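PDB 2OBN: DUF1611 domain-containing protein from Anabaena variabilis, which is of unknown function but joins a Rossmann-like domain to a P-loop NTPase-like domain, a pairing consistent with nucleotide binding. Local coordinates for residues S236-G241 with P275-P280; L257-R262 with R284-V289; I12-G17 with A28-S33; A39-N44 with E67-Y72; R180-K185 with V341-V346. The protein carries 2 engineered substitutions. All coordinates share one frame; numbering follows the deposited sequence.

Contact 1: residues S236-G241 with P275-P280; sequences SLLHPG and PIPPLP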
# COMPACT_ATOMS: atom_id res chain seq x y z
N SER B 236 5.03 -10.28 -0.51
CA SER B 236 5.39 -11.03 -1.70
C SER B 236 4.44 -10.71 -2.82
O SER B 236 3.23 -10.64 -2.61
CB SER B 236 5.30 -12.53 -1.44
OG SER B 236 5.52 -13.24 -2.66
N LEU B 237 4.97 -10.58 -4.04
CA LEU B 237 4.12 -10.36 -5.20
C LEU B 237 3.32 -11.62 -5.57
O LEU B 237 2.54 -11.58 -6.51
CB LEU B 237 4.96 -9.89 -6.39
CG LEU B 237 5.64 -8.52 -6.26
CD1 LEU B 237 6.48 -8.26 -7.50
CD2 LEU B 237 4.63 -7.41 -6.06
N LEU B 238 3.56 -12.73 -4.86
CA LEU B 238 2.88 -14.00 -5.08
C LEU B 238 1.76 -14.24 -4.07
O LEU B 238 0.94 -15.13 -4.24
CB LEU B 238 3.88 -15.16 -4.99
CG LEU B 238 5.14 -15.06 -5.84
CD1 LEU B 238 5.96 -16.32 -5.71
CD2 LEU B 238 4.78 -14.80 -7.30
N HIS B 239 1.74 -13.42 -3.02
CA HIS B 239 0.72 -13.50 -1.99
C HIS B 239 -0.46 -12.63 -2.43
O HIS B 239 -0.27 -11.45 -2.71
CB HIS B 239 1.31 -13.02 -0.68
CG HIS B 239 0.44 -13.28 0.50
ND1 HIS B 239 -0.83 -12.76 0.61
CD2 HIS B 239 0.68 -13.94 1.66
CE1 HIS B 239 -1.35 -13.11 1.77
NE2 HIS B 239 -0.46 -13.84 2.42
N PRO B 240 -1.69 -13.21 -2.47
CA PRO B 240 -2.89 -12.48 -2.95
C PRO B 240 -3.37 -11.28 -2.12
O PRO B 240 -4.21 -10.51 -2.59
CB PRO B 240 -3.98 -13.57 -2.94
CG PRO B 240 -3.52 -14.55 -1.95
CD PRO B 240 -2.04 -14.59 -2.06
N GLY B 241 -2.88 -11.13 -0.90
CA GLY B 241 -3.29 -10.03 -0.04
C GLY B 241 -2.20 -9.02 0.30
O GLY B 241 -2.48 -8.04 1.00
N PRO B 275 -0.48 -21.02 -6.50
CA PRO B 275 0.87 -21.57 -6.63
C PRO B 275 2.02 -20.55 -6.58
O PRO B 275 1.81 -19.34 -6.73
CB PRO B 275 0.84 -22.19 -8.03
CG PRO B 275 -0.20 -21.42 -8.78
CD PRO B 275 -1.22 -21.04 -7.78
N ILE B 276 3.21 -21.08 -6.34
CA ILE B 276 4.45 -20.33 -6.45
C ILE B 276 5.00 -20.72 -7.81
O ILE B 276 5.35 -21.89 -8.02
CB ILE B 276 5.50 -20.69 -5.38
CG1 ILE B 276 4.99 -20.30 -3.98
CG2 ILE B 276 6.83 -20.00 -5.73
CD1 ILE B 276 6.01 -20.49 -2.84
N PRO B 277 5.11 -19.78 -8.75
CA PRO B 277 5.67 -20.22 -10.03
C PRO B 277 7.15 -20.68 -9.91
O PRO B 277 7.80 -20.47 -8.87
CB PRO B 277 5.60 -18.96 -10.91
CG PRO B 277 4.74 -17.97 -10.18
CD PRO B 277 4.78 -18.34 -8.74
N PRO B 278 7.68 -21.31 -10.98
CA PRO B 278 9.10 -21.66 -10.94
C PRO B 278 9.91 -20.39 -10.72
O PRO B 278 9.45 -19.32 -11.13
CB PRO B 278 9.36 -22.22 -12.34
CG PRO B 278 8.01 -22.70 -12.81
CD PRO B 278 7.03 -21.72 -12.23
N LEU B 279 11.08 -20.51 -10.11
CA LEU B 279 11.90 -19.34 -9.76
C LEU B 279 12.30 -18.42 -10.92
O LEU B 279 12.32 -17.21 -10.72
CB LEU B 279 13.12 -19.74 -8.92
CG LEU B 279 12.79 -20.20 -7.48
CD1 LEU B 279 14.05 -20.62 -6.72
CD2 LEU B 279 12.07 -19.11 -6.68
N PRO B 280 12.61 -18.97 -12.12
CA PRO B 280 12.90 -18.07 -13.25
C PRO B 280 11.73 -17.11 -13.54
O PRO B 280 11.97 -15.96 -13.88
CB PRO B 280 13.09 -19.04 -14.43
CG PRO B 280 13.52 -20.29 -13.83
CD PRO B 280 12.74 -20.38 -12.54
O HOH W 1 2.13 -18.05 -4.17
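Leu238 lodges both of its methyl branches against Ile276 and Pro277, in the segment that leads into helix 279-291. Its CD1 lies 3.8 Å from Ile276 CG2, where the two side chains cross at about a right angle. Both methyls also close on CD of Pro277, with Leu238 CD2 at 3.8 Å from that atom, the leucine reaching toward the ring. Ile276 offers the branch that stands anti to its own backbone N, while its longer CG1 arm takes no part. Beside this apolar patch a water lies 2.9 Å from Pro275 O and 3.2 Å from Leu238 O, a probable bridge between the two backbones.

The second shell fixes the turn that carries Leu238. Ser236 to His239 form a type I beta turn, and Ser236 OG accepts from Leu238 N at 3.0 Å, which makes an ST turn within it. Further on, Gly241 N donates to His239 ND1 at 3.0 Å, exactly in the imidazole plane, and Asn270 holds NE2, so the ring is pinned at both nitrogens. Leu285 of helix 279-291 also packs on Leu238, and from the second subunit Gly292 touches Leu238 and Gly293 touches Pro277. Pro278 is the N-cap of that helix. The contact thus ties the turn-rich loop after strand 228-231 of the P-loop domain to the proline-rich entry of helix 279-291, at the subunit interface.

Contact 2: residues L257-R262 with R284-V289; sequences LVLVHR and RLYETV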
# COMPACT_ATOMS: atom_id res chain seq x y z
N LEU B 257 18.53 -6.78 -5.98
CA LEU B 257 17.52 -7.53 -5.26
C LEU B 257 18.09 -8.90 -4.92
O LEU B 257 18.90 -9.43 -5.68
CB LEU B 257 16.26 -7.74 -6.12
CG LEU B 257 15.53 -6.47 -6.59
CD1 LEU B 257 14.42 -6.81 -7.58
CD2 LEU B 257 14.98 -5.66 -5.42
N VAL B 258 17.69 -9.44 -3.77
CA VAL B 258 18.04 -10.80 -3.37
C VAL B 258 16.70 -11.49 -3.13
O VAL B 258 15.87 -11.02 -2.33
CB VAL B 258 18.92 -10.84 -2.10
CG1 VAL B 258 19.11 -12.27 -1.60
CG2 VAL B 258 20.26 -10.18 -2.37
N LEU B 259 16.45 -12.57 -3.87
CA LEU B 259 15.19 -13.29 -3.77
C LEU B 259 15.29 -14.39 -2.71
O LEU B 259 16.16 -15.24 -2.79
CB LEU B 259 14.81 -13.88 -5.14
CG LEU B 259 13.52 -14.72 -5.24
CD1 LEU B 259 12.30 -13.94 -4.76
CD2 LEU B 259 13.30 -15.22 -6.66
N VAL B 260 14.39 -14.37 -1.74
CA VAL B 260 14.36 -15.38 -0.69
C VAL B 260 13.26 -16.40 -1.03
O VAL B 260 12.21 -16.05 -1.56
CB VAL B 260 14.14 -14.74 0.70
CG1 VAL B 260 14.37 -15.77 1.84
CG2 VAL B 260 15.06 -13.53 0.88
N HIS B 261 13.54 -17.67 -0.75
CA HIS B 261 12.60 -18.73 -1.04
C HIS B 261 12.84 -19.95 -0.17
O HIS B 261 13.98 -20.31 0.10
CB HIS B 261 12.70 -19.09 -2.52
CG HIS B 261 11.94 -20.32 -2.91
ND1 HIS B 261 10.56 -20.36 -2.99
CD2 HIS B 261 12.38 -21.54 -3.29
CE1 HIS B 261 10.19 -21.56 -3.40
NE2 HIS B 261 11.27 -22.30 -3.58
N ARG B 262 11.76 -20.57 0.31
CA ARG B 262 11.86 -21.79 1.11
C ARG B 262 11.89 -22.97 0.16
O ARG B 262 10.96 -23.18 -0.61
CB ARG B 262 10.72 -21.94 2.11
CG ARG B 262 10.76 -23.27 2.87
CD ARG B 262 9.64 -23.41 3.88
NE ARG B 262 9.78 -22.46 5.00
CZ ARG B 262 8.99 -21.43 5.27
NH1 ARG B 262 7.89 -21.15 4.56
NH2 ARG B 262 9.28 -20.68 6.32
N ARG B 284 11.76 -12.94 -13.16
CA ARG B 284 11.27 -12.06 -14.22
C ARG B 284 10.20 -11.08 -13.67
O ARG B 284 10.25 -9.88 -13.93
CB ARG B 284 10.71 -12.90 -15.37
CG ARG B 284 10.37 -12.11 -16.62
N LEU B 285 9.26 -11.60 -12.89
CA LEU B 285 8.23 -10.76 -12.27
C LEU B 285 8.87 -9.59 -11.48
O LEU B 285 8.61 -8.42 -11.79
CB LEU B 285 7.33 -11.60 -11.37
CG LEU B 285 6.35 -10.89 -10.43
CD1 LEU B 285 5.33 -10.09 -11.20
CD2 LEU B 285 5.69 -11.92 -9.53
N TYR B 286 9.71 -9.91 -10.50
CA TYR B 286 10.36 -8.85 -9.71
C TYR B 286 11.19 -7.87 -10.54
O TYR B 286 11.13 -6.65 -10.33
CB TYR B 286 11.19 -9.43 -8.55
CG TYR B 286 10.33 -9.82 -7.36
CD1 TYR B 286 9.85 -8.85 -6.51
CD2 TYR B 286 9.99 -11.13 -7.09
CE1 TYR B 286 9.05 -9.16 -5.43
CE2 TYR B 286 9.18 -11.46 -5.99
CZ TYR B 286 8.72 -10.45 -5.17
OH TYR B 286 7.93 -10.68 -4.07
N GLU B 287 11.93 -8.39 -11.51
CA GLU B 287 12.76 -7.52 -12.34
C GLU B 287 11.92 -6.55 -13.17
O GLU B 287 12.27 -5.37 -13.29
CB GLU B 287 13.72 -8.33 -13.21
CG GLU B 287 14.87 -8.90 -12.39
CD GLU B 287 15.88 -9.71 -13.20
OE1 GLU B 287 15.61 -10.01 -14.39
OE2 GLU B 287 16.94 -10.06 -12.63
N THR B 288 10.82 -7.06 -13.71
CA THR B 288 9.90 -6.26 -14.52
C THR B 288 9.24 -5.18 -13.66
O THR B 288 9.09 -4.04 -14.13
CB THR B 288 8.84 -7.17 -15.21
OG1 THR B 288 9.50 -8.00 -16.18
CG2 THR B 288 7.75 -6.36 -15.91
N VAL B 289 8.86 -5.52 -12.43
CA VAL B 289 8.28 -4.56 -11.48
C VAL B 289 9.32 -3.52 -11.08
O VAL B 289 9.04 -2.33 -11.08
CB VAL B 289 7.70 -5.25 -10.20
CG1 VAL B 289 7.29 -4.24 -9.12
CG2 VAL B 289 6.49 -6.11 -10.55
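The Tyr286 ring receives Leu259 obliquely: methyl CD1 comes to 4.2 Å from ring atom CE2, and the two side chains cross at about a right angle. Leu259 gets there because its CG stands anti to the backbone N (chi1 178°), which swings the branch toward the helix although its CB does not point there. Nearer the backbone of the helix, Leu257 CD1 rests 4.3 Å from Tyr286 CB, so one tyrosine is touched at its root and on its ring by two leucines spaced two apart on the strand. Val158 of strand 153-159 packs on Tyr286 as well. The phenol oxygen is hydrogen-bonded to Gly159 O, at the end of strand 153-159, and to Leu237 N of the loop 236-241, and these bonds should hold the ring in place. Strand 256-262, helix 279-291 and strand 301-307 make up a beta-alpha-beta unit; within the sheet, strand 256-262 runs between 153-159 and 301-307, with the helix laid over Leu257 and Leu259.

Contact 3: residues I12-G17 with A28-S33; sequences ILLHEG and ALLRYS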
# COMPACT_ATOMS: atom_id res chain seq x y z
N ILE B 12 8.86 -11.19 27.49
CA ILE B 12 8.13 -11.32 26.24
C ILE B 12 6.85 -12.12 26.47
O ILE B 12 6.91 -13.25 26.95
CB ILE B 12 8.97 -12.03 25.15
CG1 ILE B 12 10.29 -11.31 24.96
CG2 ILE B 12 8.17 -12.11 23.83
CD1 ILE B 12 11.17 -11.96 23.96
N LEU B 13 5.71 -11.51 26.15
CA LEU B 13 4.42 -12.19 26.24
C LEU B 13 4.44 -13.13 25.04
O LEU B 13 4.49 -12.66 23.91
CB LEU B 13 3.25 -11.21 26.15
CG LEU B 13 1.85 -11.82 26.37
CD1 LEU B 13 1.69 -12.28 27.82
CD2 LEU B 13 0.74 -10.85 25.98
N LEU B 14 4.43 -14.43 25.29
CA LEU B 14 4.57 -15.40 24.20
C LEU B 14 3.70 -16.65 24.39
O LEU B 14 4.11 -17.73 23.98
CB LEU B 14 6.06 -15.75 24.05
CG LEU B 14 6.66 -16.43 22.79
CD1 LEU B 14 6.26 -15.78 21.48
CD2 LEU B 14 8.18 -16.44 22.90
N HIS B 15 2.51 -16.49 24.98
CA HIS B 15 1.59 -17.62 25.21
C HIS B 15 1.21 -18.31 23.92
O HIS B 15 0.67 -17.67 23.02
CB HIS B 15 0.27 -17.19 25.88
CG HIS B 15 0.42 -16.67 27.27
ND1 HIS B 15 0.82 -17.47 28.32
CD2 HIS B 15 0.20 -15.45 27.80
CE1 HIS B 15 0.86 -16.75 29.43
NE2 HIS B 15 0.49 -15.52 29.13
N GLU B 16 1.48 -19.62 23.86
CA GLU B 16 1.19 -20.46 22.67
C GLU B 16 2.08 -20.19 21.45
O GLU B 16 1.95 -20.89 20.45
CB GLU B 16 -0.28 -20.37 22.25
CG GLU B 16 -1.26 -20.66 23.36
CD GLU B 16 -2.70 -20.74 22.87
OE1 GLU B 16 -3.14 -19.81 22.15
OE2 GLU B 16 -3.38 -21.73 23.23
N GLY B 17 2.98 -19.21 21.52
CA GLY B 17 3.85 -18.88 20.41
C GLY B 17 5.28 -19.42 20.47
O GLY B 17 5.99 -19.31 19.48
N ALA B 28 11.53 -14.03 17.00
CA ALA B 28 12.50 -13.22 16.28
C ALA B 28 13.30 -12.39 17.27
O ALA B 28 14.52 -12.30 17.17
CB ALA B 28 11.81 -12.34 15.25
N LEU B 29 12.61 -11.79 18.25
CA LEU B 29 13.28 -11.02 19.30
C LEU B 29 14.24 -11.90 20.10
O LEU B 29 15.37 -11.51 20.38
CB LEU B 29 12.25 -10.36 20.23
CG LEU B 29 11.30 -9.32 19.61
CD1 LEU B 29 10.30 -8.84 20.67
CD2 LEU B 29 12.03 -8.15 19.02
N LEU B 30 13.80 -13.10 20.48
CA LEU B 30 14.67 -14.04 21.19
C LEU B 30 15.88 -14.42 20.35
O LEU B 30 16.96 -14.66 20.89
CB LEU B 30 13.89 -15.30 21.58
CG LEU B 30 12.83 -15.12 22.68
CD1 LEU B 30 11.88 -16.30 22.69
CD2 LEU B 30 13.45 -14.90 24.08
N ARG B 31 15.71 -14.50 19.03
CA ARG B 31 16.81 -14.87 18.15
C ARG B 31 17.77 -13.71 17.89
O ARG B 31 18.97 -13.94 17.73
CB ARG B 31 16.26 -15.45 16.83
CG ARG B 31 17.32 -15.87 15.82
CD ARG B 31 16.74 -16.52 14.55
NE ARG B 31 16.55 -17.97 14.72
CZ ARG B 31 15.39 -18.63 14.85
NH1 ARG B 31 14.20 -18.01 14.81
NH2 ARG B 31 15.42 -19.95 15.01
N TYR B 32 17.28 -12.48 17.85
CA TYR B 32 18.14 -11.37 17.48
C TYR B 32 18.35 -10.20 18.47
O TYR B 32 19.33 -9.48 18.34
CB TYR B 32 17.65 -10.81 16.14
CG TYR B 32 17.74 -11.78 14.96
CD1 TYR B 32 18.98 -12.24 14.51
CD2 TYR B 32 16.61 -12.18 14.26
CE1 TYR B 32 19.09 -13.08 13.43
CE2 TYR B 32 16.71 -13.02 13.18
CZ TYR B 32 17.95 -13.47 12.75
OH TYR B 32 18.05 -14.32 11.68
N SER B 33 17.47 -10.00 19.44
CA SER B 33 17.59 -8.84 20.33
C SER B 33 18.78 -8.87 21.29
O SER B 33 18.97 -9.85 22.01
CB SER B 33 16.31 -8.67 21.14
OG SER B 33 16.39 -7.53 21.97
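Leu30 reaches from helix 24-32 to both Ile12 and Leu14. At CB the chain turns so that CG lies anti to the carbonyl carbon (chi1 -70°), and it leaves the helix pointing at the strand. CG comes within 3.8 Å of Ile12 CD1, and there the leucine forks. Branch CD2 stays with the isoleucine, 3.7 Å from the same CD1, the two side chains crossing obliquely. Branch CD1 goes the other way and meets Leu14 CD2 tip to tip at 3.7 Å. This is helix-on-sheet packing in the first beta-alpha-beta unit of the Rossmann-like sheet: strand 10-13, helix 24-32, then strand 37-41. Ile12 CD1 also touches the neighbouring residue of the helix, 4.2 Å from Leu29 CB. Leu14 itself sits just past the strand, where its carbonyl O accepts from Gly17 N at 3.1 Å as the chain turns. At the far end of the helix Ser33 N bonds to Leu29 O, and Arg58 takes Leu30 O. Leu30 also packs on Val40 of strand 37-41 and on Ile56, while Leu196 of helix 191-197 presses on Leu29 and Tyr32.

Contact 4: residues A39-N44 with E67-Y72; sequences AVIDRN and EAALEY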
# COMPACT_ATOMS: atom_id res chain seq x y z
N ALA B 39 12.81 -12.95 30.84
CA ALA B 39 11.76 -13.97 30.88
C ALA B 39 10.98 -14.05 29.59
O ALA B 39 10.82 -13.06 28.87
CB ALA B 39 10.81 -13.72 32.05
N VAL B 40 10.53 -15.27 29.30
CA VAL B 40 9.65 -15.61 28.19
C VAL B 40 8.39 -16.12 28.89
O VAL B 40 8.45 -17.02 29.72
CB VAL B 40 10.23 -16.70 27.30
CG1 VAL B 40 9.15 -17.29 26.38
CG2 VAL B 40 11.40 -16.16 26.48
N ILE B 41 7.25 -15.52 28.55
CA ILE B 41 5.99 -15.87 29.19
C ILE B 41 5.16 -16.74 28.26
O ILE B 41 4.65 -16.27 27.24
CB ILE B 41 5.21 -14.59 29.58
CG1 ILE B 41 6.03 -13.79 30.60
CG2 ILE B 41 3.84 -14.93 30.18
CD1 ILE B 41 5.59 -12.33 30.72
N ASP B 42 5.04 -18.02 28.61
CA ASP B 42 4.24 -18.97 27.84
C ASP B 42 3.80 -20.12 28.75
O ASP B 42 4.62 -20.95 29.15
CB ASP B 42 5.04 -19.49 26.64
CG ASP B 42 4.23 -20.43 25.74
OD1 ASP B 42 3.01 -20.61 25.96
OD2 ASP B 42 4.81 -20.98 24.79
N ARG B 43 2.51 -20.14 29.07
CA ARG B 43 1.88 -21.16 29.93
C ARG B 43 2.01 -22.60 29.43
O ARG B 43 1.98 -23.53 30.21
CB ARG B 43 0.41 -20.81 30.19
CG ARG B 43 -0.44 -20.66 28.94
CD ARG B 43 -1.89 -20.36 29.28
NE ARG B 43 -2.64 -20.11 28.05
CZ ARG B 43 -2.92 -18.91 27.52
NH1 ARG B 43 -2.56 -17.77 28.12
NH2 ARG B 43 -3.60 -18.87 26.39
N ASN B 44 2.12 -22.77 28.11
CA ASN B 44 2.33 -24.07 27.50
C ASN B 44 3.77 -24.60 27.64
O ASN B 44 4.01 -25.79 27.47
CB ASN B 44 2.00 -24.00 26.00
CG ASN B 44 0.53 -23.76 25.72
OD1 ASN B 44 -0.25 -23.49 26.63
ND2 ASN B 44 0.14 -23.87 24.46
N GLU B 67 2.87 -12.60 36.14
CA GLU B 67 3.06 -12.64 37.59
C GLU B 67 4.32 -13.45 37.93
O GLU B 67 5.13 -13.04 38.77
CB GLU B 67 1.83 -13.25 38.25
CG GLU B 67 1.82 -13.25 39.79
CD GLU B 67 1.39 -11.92 40.40
OE1 GLU B 67 0.45 -11.28 39.86
OE2 GLU B 67 1.96 -11.54 41.45
N ALA B 68 4.48 -14.62 37.29
CA ALA B 68 5.64 -15.49 37.52
C ALA B 68 6.93 -14.84 36.95
O ALA B 68 8.03 -15.11 37.43
CB ALA B 68 5.40 -16.89 36.91
N ALA B 69 6.76 -13.99 35.94
CA ALA B 69 7.87 -13.23 35.37
C ALA B 69 8.42 -12.14 36.31
O ALA B 69 9.58 -11.80 36.23
CB ALA B 69 7.45 -12.58 34.06
N LEU B 70 7.57 -11.62 37.20
CA LEU B 70 7.96 -10.53 38.10
C LEU B 70 9.20 -10.85 38.93
O LEU B 70 9.98 -9.96 39.24
CB LEU B 70 6.81 -10.13 39.04
CG LEU B 70 5.53 -9.62 38.38
CD1 LEU B 70 4.55 -9.16 39.46
CD2 LEU B 70 5.80 -8.50 37.38
N GLU B 71 9.36 -12.13 39.24
CA GLU B 71 10.50 -12.64 40.00
C GLU B 71 11.84 -12.23 39.37
O GLU B 71 12.84 -12.05 40.07
CB GLU B 71 10.39 -14.17 40.05
CG GLU B 71 11.32 -14.87 41.02
CD GLU B 71 11.09 -16.38 41.08
OE1 GLU B 71 10.48 -16.93 40.13
OE2 GLU B 71 11.51 -17.00 42.07
N TYR B 72 11.84 -12.07 38.04
CA TYR B 72 13.04 -11.69 37.27
C TYR B 72 13.18 -10.19 37.07
O TYR B 72 14.10 -9.75 36.39
CB TYR B 72 13.03 -12.43 35.93
CG TYR B 72 13.07 -13.93 36.14
CD1 TYR B 72 14.28 -14.57 36.39
CD2 TYR B 72 11.91 -14.68 36.15
CE1 TYR B 72 14.33 -15.93 36.61
CE2 TYR B 72 11.95 -16.05 36.38
CZ TYR B 72 13.16 -16.67 36.60
OH TYR B 72 13.21 -18.03 36.83
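Ala69 sets its CB against two residues of strand 37-41, and this is the tight half of the contact. Ile41 lays its longer arm on that methyl, with CD1 at 3.8 Å and CG1 at 3.9 Å from Ala69 CB. The CB of Ile41 does not head for the helix; the arm turns there because CG1 stands anti to the carbonyl carbon (chi1 -62°). The other neighbour is Ala39, whose CB lies 4.1 Å from Ala69 CB. With a methyl on each side the backbones come close, and CA of Ala39 and CA of Ala69 are 6.0 Å apart.

The looser half lies toward Tyr72, which is partly exposed. Its ring atom CD2 reaches Ala39 CB obliquely and only at 4.4 Å. Past the end of the strand the chain folds away in an Asx turn: Asn44 N donates to Asp42 OD1 at 3.2 Å, arriving from well above the carboxylate plane. Glu16 N also bonds to that oxygen, and Thr18 OG1 to the other, OD2, so both oxygens of this buried carboxylate are engaged.

Val63 of the edge strand 62-63 touches Ile41, Ala69 and Tyr72. Strand 37-41 runs parallel between 62-63 and 10-13, helix 66-69 packs on it through Ala69, and Glu95 of helix 92-101 also touches Ile41.

Contact 5: residues R180-K185 with V341-V346; sequences RGWRSK and VLLDAV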
# COMPACT_ATOMS: atom_id res chain seq x y z
N ARG B 180 33.52 -7.42 6.49
CA ARG B 180 34.48 -7.19 5.42
C ARG B 180 34.92 -5.74 5.24
O ARG B 180 35.64 -5.45 4.30
CB ARG B 180 33.98 -7.83 4.13
CG ARG B 180 34.08 -9.36 4.26
CD ARG B 180 33.34 -10.07 3.20
NE ARG B 180 33.79 -9.74 1.86
CZ ARG B 180 33.23 -10.21 0.75
NH1 ARG B 180 32.19 -11.05 0.82
NH2 ARG B 180 33.71 -9.85 -0.43
N GLY B 181 34.50 -4.86 6.15
CA GLY B 181 34.98 -3.49 6.17
C GLY B 181 34.15 -2.42 5.53
O GLY B 181 34.59 -1.27 5.45
N TRP B 182 32.97 -2.78 5.06
CA TRP B 182 32.06 -1.80 4.49
C TRP B 182 31.26 -1.10 5.59
O TRP B 182 30.96 -1.69 6.63
CB TRP B 182 31.08 -2.45 3.51
CG TRP B 182 31.63 -2.67 2.14
CD1 TRP B 182 31.84 -1.72 1.20
CD2 TRP B 182 31.97 -3.92 1.53
NE1 TRP B 182 32.32 -2.29 0.05
CE2 TRP B 182 32.40 -3.64 0.22
CE3 TRP B 182 31.95 -5.24 1.97
CZ2 TRP B 182 32.83 -4.64 -0.66
CZ3 TRP B 182 32.37 -6.23 1.09
CH2 TRP B 182 32.80 -5.92 -0.21
N ARG B 183 30.96 0.17 5.36
CA ARG B 183 30.06 0.91 6.23
C ARG B 183 28.67 0.47 5.81
O ARG B 183 28.18 0.91 4.77
CB ARG B 183 30.24 2.41 6.06
CG ARG B 183 31.57 2.92 6.59
CD ARG B 183 31.67 4.42 6.41
NE ARG B 183 30.41 5.00 6.86
CZ ARG B 183 30.12 5.32 8.13
NH1 ARG B 183 31.03 5.19 9.09
NH2 ARG B 183 28.93 5.81 8.43
N SER B 184 28.06 -0.41 6.61
CA SER B 184 26.77 -1.04 6.31
C SER B 184 25.68 -0.65 7.30
O SER B 184 25.94 -0.47 8.50
CB SER B 184 26.96 -2.57 6.35
OG SER B 184 25.78 -3.28 6.02
N LYS B 185 24.46 -0.47 6.78
CA LYS B 185 23.31 -0.18 7.63
C LYS B 185 22.10 -1.05 7.26
O LYS B 185 21.77 -1.18 6.08
CB LYS B 185 22.87 1.27 7.56
CG LYS B 185 22.16 1.66 8.86
CD LYS B 185 21.31 2.86 8.79
CE LYS B 185 20.95 3.35 10.21
NZ LYS B 185 20.64 2.29 11.22
N VAL B 341 28.64 -15.62 -0.33
CA VAL B 341 28.26 -15.97 -1.71
C VAL B 341 27.28 -14.94 -2.30
O VAL B 341 27.43 -14.56 -3.46
CB VAL B 341 27.67 -17.41 -1.74
CG1 VAL B 341 26.92 -17.70 -3.04
CG2 VAL B 341 28.79 -18.44 -1.52
N LEU B 342 26.32 -14.45 -1.51
CA LEU B 342 25.36 -13.45 -2.01
C LEU B 342 25.87 -12.01 -1.87
O LEU B 342 25.48 -11.14 -2.65
CB LEU B 342 24.00 -13.64 -1.35
CG LEU B 342 23.37 -15.02 -1.54
CD1 LEU B 342 22.01 -15.08 -0.85
CD2 LEU B 342 23.23 -15.41 -3.02
N LEU B 343 26.74 -11.75 -0.89
CA LEU B 343 27.32 -10.41 -0.75
C LEU B 343 28.21 -10.14 -1.95
O LEU B 343 28.16 -9.05 -2.52
CB LEU B 343 28.11 -10.26 0.55
CG LEU B 343 28.77 -8.87 0.71
CD1 LEU B 343 27.75 -7.74 0.67
CD2 LEU B 343 29.55 -8.84 2.02
N ASP B 344 29.00 -11.14 -2.35
CA ASP B 344 29.82 -11.02 -3.55
C ASP B 344 28.95 -10.73 -4.77
O ASP B 344 29.30 -9.90 -5.59
CB ASP B 344 30.63 -12.31 -3.80
CG ASP B 344 31.71 -12.54 -2.75
OD1 ASP B 344 32.05 -11.58 -2.05
OD2 ASP B 344 32.24 -13.67 -2.64
N ALA B 345 27.80 -11.42 -4.89
CA ALA B 345 26.89 -11.22 -6.02
C ALA B 345 26.35 -9.79 -6.04
O ALA B 345 26.20 -9.19 -7.12
CB ALA B 345 25.74 -12.22 -5.97
N VAL B 346 26.05 -9.25 -4.86
CA VAL B 346 25.62 -7.85 -4.73
C VAL B 346 26.75 -6.90 -5.15
O VAL B 346 26.53 -5.94 -5.92
CB VAL B 346 25.25 -7.51 -3.26
CG1 VAL B 346 25.17 -5.99 -3.04
CG2 VAL B 346 23.96 -8.19 -2.84
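Asp344 OD1 is gripped by both terminal nitrogens of Arg180 in a salt bridge, lying 2.9 Å from NH1 and 2.9 Å from NH2. It sits at the end-on edge of the guanidinium, close to its plane, so two N-H groups converge on one oxygen and neither bond is straight (143° at NH1). The carboxylate is turned 77° from the guanidinium: NH2 meets OD1 nearly along the C-O axis, whereas NH1 comes from above the carboxylate plane. A bend at chi3 (59°) brings the head of the arginine round to the helix.

Leu343, one residue back, supports the same head. Its CD2 lies 3.6 Å from Arg180 NH1 and also 4.0 Å from Trp182 CZ3, the methyl lying obliquely to the indole. Leucine and arginine slide past each other in opposite directions, as do leucine and tryptophan. Between Arg180 and Trp182, Gly181 is the C-prime residue of a Schellman motif ending helix 166-179, and this turn sets both side chains facing helix 340-347. Ala176 and Ala177 of helix 166-179 pack on Leu343.

Arg180 NH1 also forms a salt bridge with Asp340, so one cation probably balances two acids a helical turn apart. With Arg180 exposed and Leu343 buried, the chemistry implies a salt bridge at a partly exposed rim beside an apolar side chain, where both carboxylates probably stay charged.

From the N terminus, contact 3 closes first, a short loop between strand 10-13 and helix 24-32, and contact 4 follows in series, fixing the next strand to helix 66-69. The two touch, since strands 10-13 and 37-41 are neighbours in the Rossmann-like sheet. In the P-loop domain contact 5 opens at 180-185 and closes only at 341-346, spanning contacts 1 and 2. These two cross: 257-262 comes before 275-280, and 284-289 after it, both contacts using helix 279-291 and both touching the second subunit. Contacts 2 and 5 meet through Val258, packed on Leu342 and Val346. Contact 3 stays about 10 Å from contact 2 at the nearest atoms.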